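PDB 6EUA: angiopoietin-related protein 3 from Homo sapiens, which raises plasma triglycerides by inhibiting lipoprotein lipase, and through the fibrinogen-like domain described here mediates adhesion of endothelial cells. Local coordinates for residues F62-E67 against Y71-L76; Y125-V130 against G168-D173. One frame throughout, in Å; residues are numbered along the deposited sequence.

Interaction 1 of 2, residues F62-E67 against Y71-L76; sequences FNETWE and YGFGRL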
ATOM      1  N   PHE A  62      14.423 -14.273  -2.435  1.00 33.68           N
ATOM      2  CA  PHE A  62      14.804 -13.862  -3.780  1.00 30.77           C
ATOM      3  C   PHE A  62      15.542 -14.951  -4.564  1.00 37.95           C
ATOM      4  O   PHE A  62      15.951 -14.707  -5.705  1.00 35.17           O
ATOM      5  CB  PHE A  62      15.641 -12.570  -3.732  1.00 28.73           C
ATOM      6  CG  PHE A  62      14.807 -11.324  -3.803  1.00 30.67           C
ATOM      7  CD1 PHE A  62      13.870 -11.060  -2.823  1.00 30.27           C
ATOM      8  CD2 PHE A  62      14.927 -10.438  -4.870  1.00 31.17           C
ATOM      9  CE1 PHE A  62      13.071  -9.935  -2.888  1.00 30.84           C
ATOM     10  CE2 PHE A  62      14.123  -9.302  -4.941  1.00 30.20           C
ATOM     11  CZ  PHE A  62      13.198  -9.050  -3.943  1.00 27.35           C
ATOM     12  N   ASN A  63      15.719 -16.144  -4.000  1.00 31.99           N
ATOM     13  CA  ASN A  63      16.379 -17.219  -4.738  1.00 36.76           C
ATOM     14  C   ASN A  63      15.368 -17.973  -5.600  1.00 36.72           C
ATOM     15  O   ASN A  63      15.115 -19.162  -5.427  1.00 44.79           O
ATOM     16  CB  ASN A  63      17.103 -18.167  -3.795  1.00 35.57           C
ATOM     17  CG  ASN A  63      18.008 -19.113  -4.532  1.00 41.43           C
ATOM     18  OD1 ASN A  63      18.472 -18.806  -5.630  1.00 45.38           O
ATOM     19  ND2 ASN A  63      18.258 -20.276  -3.949  1.00 42.81           N
ATOM     20  N   GLU A  64      14.817 -17.253  -6.567  1.00 35.59           N
ATOM     21  CA  GLU A  64      13.687 -17.714  -7.357  1.00 37.08           C
ATOM     22  C   GLU A  64      14.152 -18.303  -8.684  1.00 37.09           C
ATOM     23  O   GLU A  64      15.307 -18.159  -9.106  1.00 36.68           O
ATOM     24  CB  GLU A  64      12.701 -16.565  -7.599  1.00 36.02           C
ATOM     25  CG  GLU A  64      11.686 -16.379  -6.482  1.00 38.34           C
ATOM     26  CD  GLU A  64      10.629 -17.476  -6.460  1.00 47.47           C
ATOM     27  OE1 GLU A  64       9.855 -17.523  -5.481  1.00 52.46           O
ATOM     28  OE2 GLU A  64      10.563 -18.293  -7.412  1.00 50.02           O
ATOM     29  N   THR A  65      13.211 -18.968  -9.345  1.00 37.14           N
ATOM     30  CA  THR A  65      13.456 -19.625 -10.615  1.00 35.34           C
ATOM     31  C   THR A  65      13.620 -18.595 -11.721  1.00 34.53           C
ATOM     32  O   THR A  65      13.243 -17.417 -11.589  1.00 32.61           O
ATOM     33  CB  THR A  65      12.292 -20.542 -10.984  1.00 42.61           C
ATOM     34  OG1 THR A  65      11.049 -19.880 -10.693  1.00 42.75           O
ATOM     35  CG2 THR A  65      12.365 -21.831 -10.191  1.00 38.49           C
ATOM     36  N   TRP A  66      14.151 -19.080 -12.846  1.00 36.40           N
ATOM     37  CA  TRP A  66      14.222 -18.272 -14.058  1.00 36.43           C
ATOM     38  C   TRP A  66      12.840 -17.772 -14.466  1.00 35.53           C
ATOM     39  O   TRP A  66      12.667 -16.590 -14.786  1.00 36.96           O
ATOM     40  CB  TRP A  66      14.867 -19.080 -15.189  1.00 39.34           C
ATOM     41  CG  TRP A  66      14.956 -18.341 -16.492  1.00 46.56           C
ATOM     42  CD1 TRP A  66      14.110 -18.450 -17.555  1.00 49.76           C
ATOM     43  CD2 TRP A  66      15.946 -17.372 -16.867  1.00 51.18           C
ATOM     44  NE1 TRP A  66      14.508 -17.609 -18.568  1.00 51.82           N
ATOM     45  CE2 TRP A  66      15.636 -16.941 -18.173  1.00 53.18           C
ATOM     46  CE3 TRP A  66      17.066 -16.831 -16.228  1.00 46.08           C
ATOM     47  CZ2 TRP A  66      16.402 -15.995 -18.847  1.00 55.02           C
ATOM     48  CZ3 TRP A  66      17.830 -15.893 -16.905  1.00 46.31           C
ATOM     49  CH2 TRP A  66      17.493 -15.486 -18.199  1.00 51.77           C
ATOM     50  N   GLU A  67      11.833 -18.651 -14.457  1.00 36.54           N
ATOM     51  CA  GLU A  67      10.510 -18.208 -14.886  1.00 36.16           C
ATOM     52  C   GLU A  67      10.013 -17.061 -14.013  1.00 40.46           C
ATOM     53  O   GLU A  67       9.523 -16.046 -14.522  1.00 32.57           O
ATOM     54  CB  GLU A  67       9.516 -19.368 -14.869  1.00 39.99           C
ATOM     55  CG  GLU A  67       9.760 -20.426 -15.946  1.00 62.94           C
ATOM     56  CD  GLU A  67       9.628 -19.887 -17.366  1.00 72.37           C
ATOM     57  OE1 GLU A  67      10.657 -19.800 -18.081  1.00 73.52           O
ATOM     58  OE2 GLU A  67       8.489 -19.560 -17.766  1.00 76.02           O
ATOM     59  N   TYR A  71       8.918 -13.253 -15.019  1.00 29.63           N
ATOM     60  CA  TYR A  71       7.557 -12.727 -14.975  1.00 34.90           C
ATOM     61  C   TYR A  71       7.225 -11.915 -13.722  1.00 36.70           C
ATOM     62  O   TYR A  71       6.205 -11.217 -13.718  1.00 35.47           O
ATOM     63  CB  TYR A  71       6.546 -13.872 -15.121  1.00 40.99           C
ATOM     64  CG  TYR A  71       6.638 -14.569 -16.461  1.00 41.32           C
ATOM     65  CD1 TYR A  71       6.368 -13.890 -17.642  1.00 48.46           C
ATOM     66  CD2 TYR A  71       7.034 -15.899 -16.549  1.00 46.95           C
ATOM     67  CE1 TYR A  71       6.460 -14.525 -18.880  1.00 59.15           C
ATOM     68  CE2 TYR A  71       7.126 -16.545 -17.777  1.00 59.09           C
ATOM     69  CZ  TYR A  71       6.838 -15.853 -18.937  1.00 61.21           C
ATOM     70  OH  TYR A  71       6.935 -16.491 -20.152  1.00 62.48           O
ATOM     71  N   GLY A  72       8.052 -11.960 -12.689  1.00 26.12           N
ATOM     72  CA  GLY A  72       7.846 -11.171 -11.489  1.00 24.62           C
ATOM     73  C   GLY A  72       7.553 -12.043 -10.278  1.00 28.63           C
ATOM     74  O   GLY A  72       6.997 -13.140 -10.390  1.00 30.05           O
ATOM     75  N   PHE A  73       7.936 -11.546  -9.098  1.00 25.08           N
ATOM     76  CA  PHE A  73       7.517 -12.161  -7.839  1.00 24.72           C
ATOM     77  C   PHE A  73       7.571 -11.128  -6.724  1.00 29.50           C
ATOM     78  O   PHE A  73       8.257 -10.110  -6.833  1.00 24.82           O
ATOM     79  CB  PHE A  73       8.385 -13.367  -7.452  1.00 25.81           C
ATOM     80  CG  PHE A  73       9.846 -13.036  -7.289  1.00 29.16           C
ATOM     81  CD1 PHE A  73      10.343 -12.529  -6.084  1.00 25.19           C
ATOM     82  CD2 PHE A  73      10.722 -13.215  -8.356  1.00 25.67           C
ATOM     83  CE1 PHE A  73      11.701 -12.227  -5.947  1.00 36.93           C
ATOM     84  CE2 PHE A  73      12.074 -12.917  -8.231  1.00 25.71           C
ATOM     85  CZ  PHE A  73      12.565 -12.419  -7.026  1.00 41.61           C
ATOM     86  N   GLY A  74       6.876 -11.435  -5.631  1.00 24.69           N
ATOM     87  CA  GLY A  74       6.846 -10.601  -4.449  1.00 27.64           C
ATOM     88  C   GLY A  74       5.534  -9.860  -4.284  1.00 29.52           C
ATOM     89  O   GLY A  74       4.467 -10.297  -4.740  1.00 28.69           O
ATOM     90  N   ARG A  75       5.618  -8.714  -3.598  1.00 31.34           N
ATOM     91  CA  ARG A  75       4.472  -7.839  -3.374  1.00 29.68           C
ATOM     92  C   ARG A  75       4.832  -6.426  -3.800  1.00 26.35           C
ATOM     93  O   ARG A  75       5.878  -5.897  -3.394  1.00 27.38           O
ATOM     94  CB  ARG A  75       4.031  -7.822  -1.902  1.00 40.59           C
ATOM     95  CG  ARG A  75       4.539  -8.970  -1.062  1.00 52.73           C
ATOM     96  CD  ARG A  75       3.945  -8.940   0.339  1.00 62.33           C
ATOM     97  NE  ARG A  75       2.712  -9.725   0.417  1.00 77.83           N
ATOM     98  CZ  ARG A  75       2.667 -11.052   0.511  1.00 84.29           C
ATOM     99  NH1 ARG A  75       3.790 -11.759   0.531  1.00 84.26           N
ATOM    100  NH2 ARG A  75       1.496 -11.673   0.577  1.00 86.55           N
ATOM    101  N   LEU A  76       3.956  -5.797  -4.586  1.00 26.81           N
ATOM    102  CA  LEU A  76       4.261  -4.455  -5.075  1.00 37.13           C
ATOM    103  C   LEU A  76       4.262  -3.430  -3.948  1.00 31.52           C
ATOM    104  O   LEU A  76       4.926  -2.397  -4.064  1.00 33.56           O
ATOM    105  CB  LEU A  76       3.270  -4.040  -6.163  1.00 41.28           C
ATOM    106  CG  LEU A  76       3.543  -4.569  -7.573  1.00 42.47           C
ATOM    107  CD1 LEU A  76       2.376  -4.226  -8.499  1.00 40.05           C
ATOM    108  CD2 LEU A  76       4.874  -4.041  -8.135  1.00 33.31           C
TER

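Interaction 2 of 2, residues Y125-V130 against G168-D173; sequences YTLHLV and GWWWHD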
ATOM      1  N   TYR A 125      18.680 -11.363 -21.460  1.00 41.57           N
ATOM      2  CA  TYR A 125      18.461 -10.045 -20.858  1.00 41.05           C
ATOM      3  C   TYR A 125      19.784  -9.349 -20.526  1.00 38.34           C
ATOM      4  O   TYR A 125      20.004  -8.877 -19.407  1.00 32.16           O
ATOM      5  CB  TYR A 125      17.561 -10.166 -19.622  1.00 37.69           C
ATOM      6  CG  TYR A 125      16.177 -10.683 -19.954  1.00 41.69           C
ATOM      7  CD1 TYR A 125      15.293  -9.904 -20.684  1.00 39.42           C
ATOM      8  CD2 TYR A 125      15.760 -11.950 -19.556  1.00 43.23           C
ATOM      9  CE1 TYR A 125      14.034 -10.356 -20.996  1.00 44.14           C
ATOM     10  CE2 TYR A 125      14.490 -12.418 -19.869  1.00 36.74           C
ATOM     11  CZ  TYR A 125      13.630 -11.612 -20.591  1.00 42.82           C
ATOM     12  OH  TYR A 125      12.354 -12.036 -20.921  1.00 44.55           O
ATOM     13  N   THR A 126      20.669  -9.282 -21.521  1.00 38.36           N
ATOM     14  CA  THR A 126      22.014  -8.767 -21.291  1.00 33.56           C
ATOM     15  C   THR A 126      21.983  -7.276 -20.975  1.00 38.02           C
ATOM     16  O   THR A 126      21.361  -6.487 -21.693  1.00 44.20           O
ATOM     17  CB  THR A 126      22.889  -9.036 -22.504  1.00 35.70           C
ATOM     18  OG1 THR A 126      22.964 -10.452 -22.701  1.00 41.20           O
ATOM     19  CG2 THR A 126      24.286  -8.495 -22.275  1.00 38.64           C
ATOM     20  N   LEU A 127      22.664  -6.897 -19.898  1.00 34.40           N
ATOM     21  CA  LEU A 127      22.670  -5.536 -19.386  1.00 36.61           C
ATOM     22  C   LEU A 127      24.020  -4.883 -19.643  1.00 41.53           C
ATOM     23  O   LEU A 127      25.064  -5.492 -19.403  1.00 45.62           O
ATOM     24  CB  LEU A 127      22.375  -5.533 -17.889  1.00 37.08           C
ATOM     25  CG  LEU A 127      22.224  -4.173 -17.227  1.00 35.18           C
ATOM     26  CD1 LEU A 127      20.868  -3.609 -17.625  1.00 39.40           C
ATOM     27  CD2 LEU A 127      22.325  -4.324 -15.718  1.00 34.17           C
ATOM     28  N   HIS A 128      24.000  -3.640 -20.123  1.00 42.67           N
ATOM     29  CA  HIS A 128      25.214  -2.875 -20.404  1.00 48.12           C
ATOM     30  C   HIS A 128      25.101  -1.529 -19.692  1.00 47.99           C
ATOM     31  O   HIS A 128      24.259  -0.701 -20.062  1.00 43.27           O
ATOM     32  CB  HIS A 128      25.405  -2.700 -21.914  1.00 48.97           C
ATOM     33  CG  HIS A 128      26.661  -1.978 -22.291  1.00 58.48           C
ATOM     34  ND1 HIS A 128      26.678  -0.646 -22.646  1.00 60.70           N
ATOM     35  CD2 HIS A 128      27.945  -2.403 -22.376  1.00 61.53           C
ATOM     36  CE1 HIS A 128      27.917  -0.279 -22.924  1.00 61.76           C
ATOM     37  NE2 HIS A 128      28.705  -1.328 -22.770  1.00 63.06           N
ATOM     38  N   LEU A 129      25.938  -1.308 -18.676  1.00 40.73           N
ATOM     39  CA  LEU A 129      25.861  -0.128 -17.817  1.00 42.17           C
ATOM     40  C   LEU A 129      27.074   0.777 -17.976  1.00 45.10           C
ATOM     41  O   LEU A 129      28.201   0.311 -18.187  1.00 42.87           O
ATOM     42  CB  LEU A 129      25.768  -0.496 -16.329  1.00 40.87           C
ATOM     43  CG  LEU A 129      24.756  -1.481 -15.772  1.00 43.79           C
ATOM     44  CD1 LEU A 129      25.149  -1.880 -14.351  1.00 43.03           C
ATOM     45  CD2 LEU A 129      23.407  -0.850 -15.778  1.00 46.25           C
ATOM     46  N   VAL A 130      26.836   2.077 -17.809  1.00 45.89           N
ATOM     47  CA  VAL A 130      27.892   3.079 -17.664  1.00 43.00           C
ATOM     48  C   VAL A 130      27.507   3.991 -16.505  1.00 44.00           C
ATOM     49  O   VAL A 130      26.404   4.543 -16.495  1.00 33.33           O
ATOM     50  CB  VAL A 130      28.092   3.903 -18.951  1.00 47.02           C
ATOM     51  CG1 VAL A 130      29.115   5.012 -18.712  1.00 42.64           C
ATOM     52  CG2 VAL A 130      28.516   3.009 -20.108  1.00 51.41           C
ATOM     53  N   GLY A 168      18.760 -14.104  -8.667  1.00 35.43           N
ATOM     54  CA  GLY A 168      18.942 -13.791 -10.077  1.00 32.41           C
ATOM     55  C   GLY A 168      19.611 -12.437 -10.247  1.00 31.37           C
ATOM     56  O   GLY A 168      19.149 -11.434  -9.703  1.00 31.03           O
ATOM     57  N   TRP A 169      20.695 -12.418 -11.027  1.00 32.30           N
ATOM     58  CA  TRP A 169      21.523 -11.222 -11.148  1.00 34.68           C
ATOM     59  C   TRP A 169      22.296 -11.248 -12.459  1.00 33.83           C
ATOM     60  O   TRP A 169      22.422 -12.287 -13.111  1.00 31.48           O
ATOM     61  CB  TRP A 169      22.506 -11.086  -9.971  1.00 31.65           C
ATOM     62  CG  TRP A 169      23.057  -9.693  -9.791  1.00 30.35           C
ATOM     63  CD1 TRP A 169      24.388  -9.293  -9.838  1.00 30.34           C
ATOM     64  CD2 TRP A 169      22.297  -8.508  -9.530  1.00 27.97           C
ATOM     65  NE1 TRP A 169      24.476  -7.938  -9.627  1.00 32.18           N
ATOM     66  CE2 TRP A 169      23.210  -7.435  -9.430  1.00 33.76           C
ATOM     67  CE3 TRP A 169      20.924  -8.248  -9.369  1.00 26.70           C
ATOM     68  CZ2 TRP A 169      22.793  -6.123  -9.180  1.00 32.64           C
ATOM     69  CZ3 TRP A 169      20.512  -6.941  -9.101  1.00 29.35           C
ATOM     70  CH2 TRP A 169      21.442  -5.899  -9.018  1.00 31.50           C
ATOM     71  N   TRP A 170      22.826 -10.081 -12.825  1.00 34.21           N
ATOM     72  CA  TRP A 170      23.621  -9.914 -14.036  1.00 35.97           C
ATOM     73  C   TRP A 170      25.100 -10.091 -13.704  1.00 38.17           C
ATOM     74  O   TRP A 170      25.589  -9.518 -12.725  1.00 34.33           O
ATOM     75  CB  TRP A 170      23.384  -8.532 -14.645  1.00 38.66           C
ATOM     76  CG  TRP A 170      21.997  -8.264 -15.241  1.00 31.13           C
ATOM     77  CD1 TRP A 170      21.567  -8.576 -16.511  1.00 38.68           C
ATOM     78  CD2 TRP A 170      20.891  -7.608 -14.600  1.00 26.98           C
ATOM     79  NE1 TRP A 170      20.268  -8.154 -16.693  1.00 41.26           N
ATOM     80  CE2 TRP A 170      19.832  -7.553 -15.541  1.00 35.30           C
ATOM     81  CE3 TRP A 170      20.695  -7.057 -13.327  1.00 33.46           C
ATOM     82  CZ2 TRP A 170      18.594  -6.977 -15.247  1.00 25.31           C
ATOM     83  CZ3 TRP A 170      19.467  -6.471 -13.034  1.00 25.05           C
ATOM     84  CH2 TRP A 170      18.426  -6.447 -13.991  1.00 39.59           C
ATOM     85  N   TRP A 171      25.811 -10.871 -14.520  1.00 33.46           N
ATOM     86  CA  TRP A 171      27.175 -11.259 -14.183  1.00 39.13           C
ATOM     87  C   TRP A 171      28.086 -11.141 -15.393  1.00 43.23           C
ATOM     88  O   TRP A 171      27.648 -11.210 -16.542  1.00 40.16           O
ATOM     89  CB  TRP A 171      27.249 -12.696 -13.640  1.00 40.58           C
ATOM     90  CG  TRP A 171      26.560 -12.866 -12.304  1.00 46.23           C
ATOM     91  CD1 TRP A 171      25.387 -13.535 -12.059  1.00 46.84           C
ATOM     92  CD2 TRP A 171      26.998 -12.352 -11.036  1.00 40.73           C
ATOM     93  NE1 TRP A 171      25.074 -13.469 -10.719  1.00 41.97           N
ATOM     94  CE2 TRP A 171      26.042 -12.748 -10.071  1.00 41.04           C
ATOM     95  CE3 TRP A 171      28.096 -11.586 -10.626  1.00 47.71           C
ATOM     96  CZ2 TRP A 171      26.153 -12.403  -8.723  1.00 44.09           C
ATOM     97  CZ3 TRP A 171      28.213 -11.257  -9.282  1.00 49.07           C
ATOM     98  CH2 TRP A 171      27.246 -11.666  -8.348  1.00 47.10           C
ATOM     99  N   HIS A 172      29.370 -10.958 -15.096  1.00 48.21           N
ATOM    100  CA  HIS A 172      30.462 -11.092 -16.045  1.00 50.76           C
ATOM    101  C   HIS A 172      31.573 -11.827 -15.304  1.00 51.49           C
ATOM    102  O   HIS A 172      31.524 -11.969 -14.080  1.00 50.32           O
ATOM    103  CB  HIS A 172      30.903  -9.713 -16.554  1.00 58.93           C
ATOM    104  CG  HIS A 172      32.235  -9.693 -17.233  1.00 76.03           C
ATOM    105  ND1 HIS A 172      33.148  -8.684 -17.019  1.00 81.54           N
ATOM    106  CD2 HIS A 172      32.776 -10.495 -18.179  1.00 82.76           C
ATOM    107  CE1 HIS A 172      34.219  -8.897 -17.760  1.00 85.88           C
ATOM    108  NE2 HIS A 172      34.024  -9.996 -18.465  1.00 87.84           N
ATOM    109  N   ASP A 173      32.564 -12.327 -16.056  1.00 55.71           N
ATOM    110  CA  ASP A 173      33.694 -13.057 -15.477  1.00 67.80           C
ATOM    111  C   ASP A 173      34.332 -12.336 -14.294  1.00 65.01           C
ATOM    112  O   ASP A 173      34.910 -12.986 -13.416  1.00 62.71           O
ATOM    113  CB  ASP A 173      34.770 -13.306 -16.542  1.00 81.53           C
ATOM    114  CG  ASP A 173      34.193 -13.577 -17.917  1.00 92.22           C
ATOM    115  OD1 ASP A 173      34.629 -12.924 -18.890  1.00 97.41           O
ATOM    116  OD2 ASP A 173      33.306 -14.446 -18.029  1.00 96.76           O
TER

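Interaction 1 of 2, residues F62-E67 against Y71-L76
F73 meets F62 with its ring edge and E64 with a ring face, so its side chain is the one to follow. From CB the ring swings out with CG between the backbone N and the carbonyl carbon (chi1 59°), which brings one face under E64 and turns the CE1/CZ edge to F62. CG and CD1 lie under E64 CG, and CD2 and CE2 lie under both CB and CG of E64; E64 CG stands 3.8 Å from F73 CD2, over the ring centre, in a CH-pi contact. At the far end CE1 and CZ run into a face of F62, with F73 CZ 3.8 Å from F62 CD2, an edge-to-face pair with planes at 78°.

The two segments are the lead-in and exit of the short helix 66-71 of the fibrinogen-like domain. T65 is its N-cap, and the E64 carboxylate, bent back at chi2 (-73°), bonds N68 through OE2 and reaches the T65 N weakly. At the other end Y71 N bonds E67 O at 2.9 Å, one helical turn back, and G72 leaves the helix with positive phi. E67 runs alongside Y71, with E67 OE2 3.3 Å from Y71 CE2 at the ring edge.

Without the ring, with an alanine in place of F73, the F62 face and the E64 methylenes would probably lose their aromatic partner and a gap would open between them. Past F73, the backbone of G74 hydrogen-bonds to the second subunit.

Interaction 2 of 2, residues Y125-V130 against G168-D173
Strand 127-134, at one end of the large antiparallel sheet of the fibrinogen-like domain, and the loop just before it meet the separate two-stranded sheet of 147-149 and 169-171 through the indole of W170. W170 NE1 donates to Y125 O at 2.8 Å. The acceptor lies only 3° out of the indole plane and the N-H approaches nearly along the C=O axis, although the angle at the hydrogen is a moderate 138°.

L127, two residues further on, covers one face of the same indole. Its CB sits over the five-membered ring, 3.4 Å from W170 CD1 and close to the ring normal, a CH-pi contact. CG is anti to the L127 backbone N (chi1 -175°), which lets L127 CD2 extend over the ring fusion, 3.8 Å from W170 CD2. F148 meets W170 edge-to-face and L84 of helix 84-91 also touches it, while the phenol OH of Y125 bonds to E85 and K70.

All three touching residues are buried, and the single polar bond across the contact gives the indole N-H an acceptor inside the protein. The bond and the leucine together probably limit how far the indole can turn.

Interaction 2 is wholly buried, whereas interaction 1 runs from the buried rings of F62 and F73 out to an exposed glutamate and a subunit interface. Interaction 1 is local, joining the two ends of one short helix; interaction 2 joins segments with 37 residues between them and ties the large sheet to a small one. Both reach that large sheet, through strand 73-74 and strand 127-134 respectively. Their chemistry differs accordingly: a helical backbone bond and an aromatic pair in interaction 1, a side-chain donor on a loop carbonyl and an aliphatic lid in interaction 2. Their centres are 18 Å apart, yet W66 and Y125 pack together, with W66 CZ2 4.2 Å from Y125 CD2.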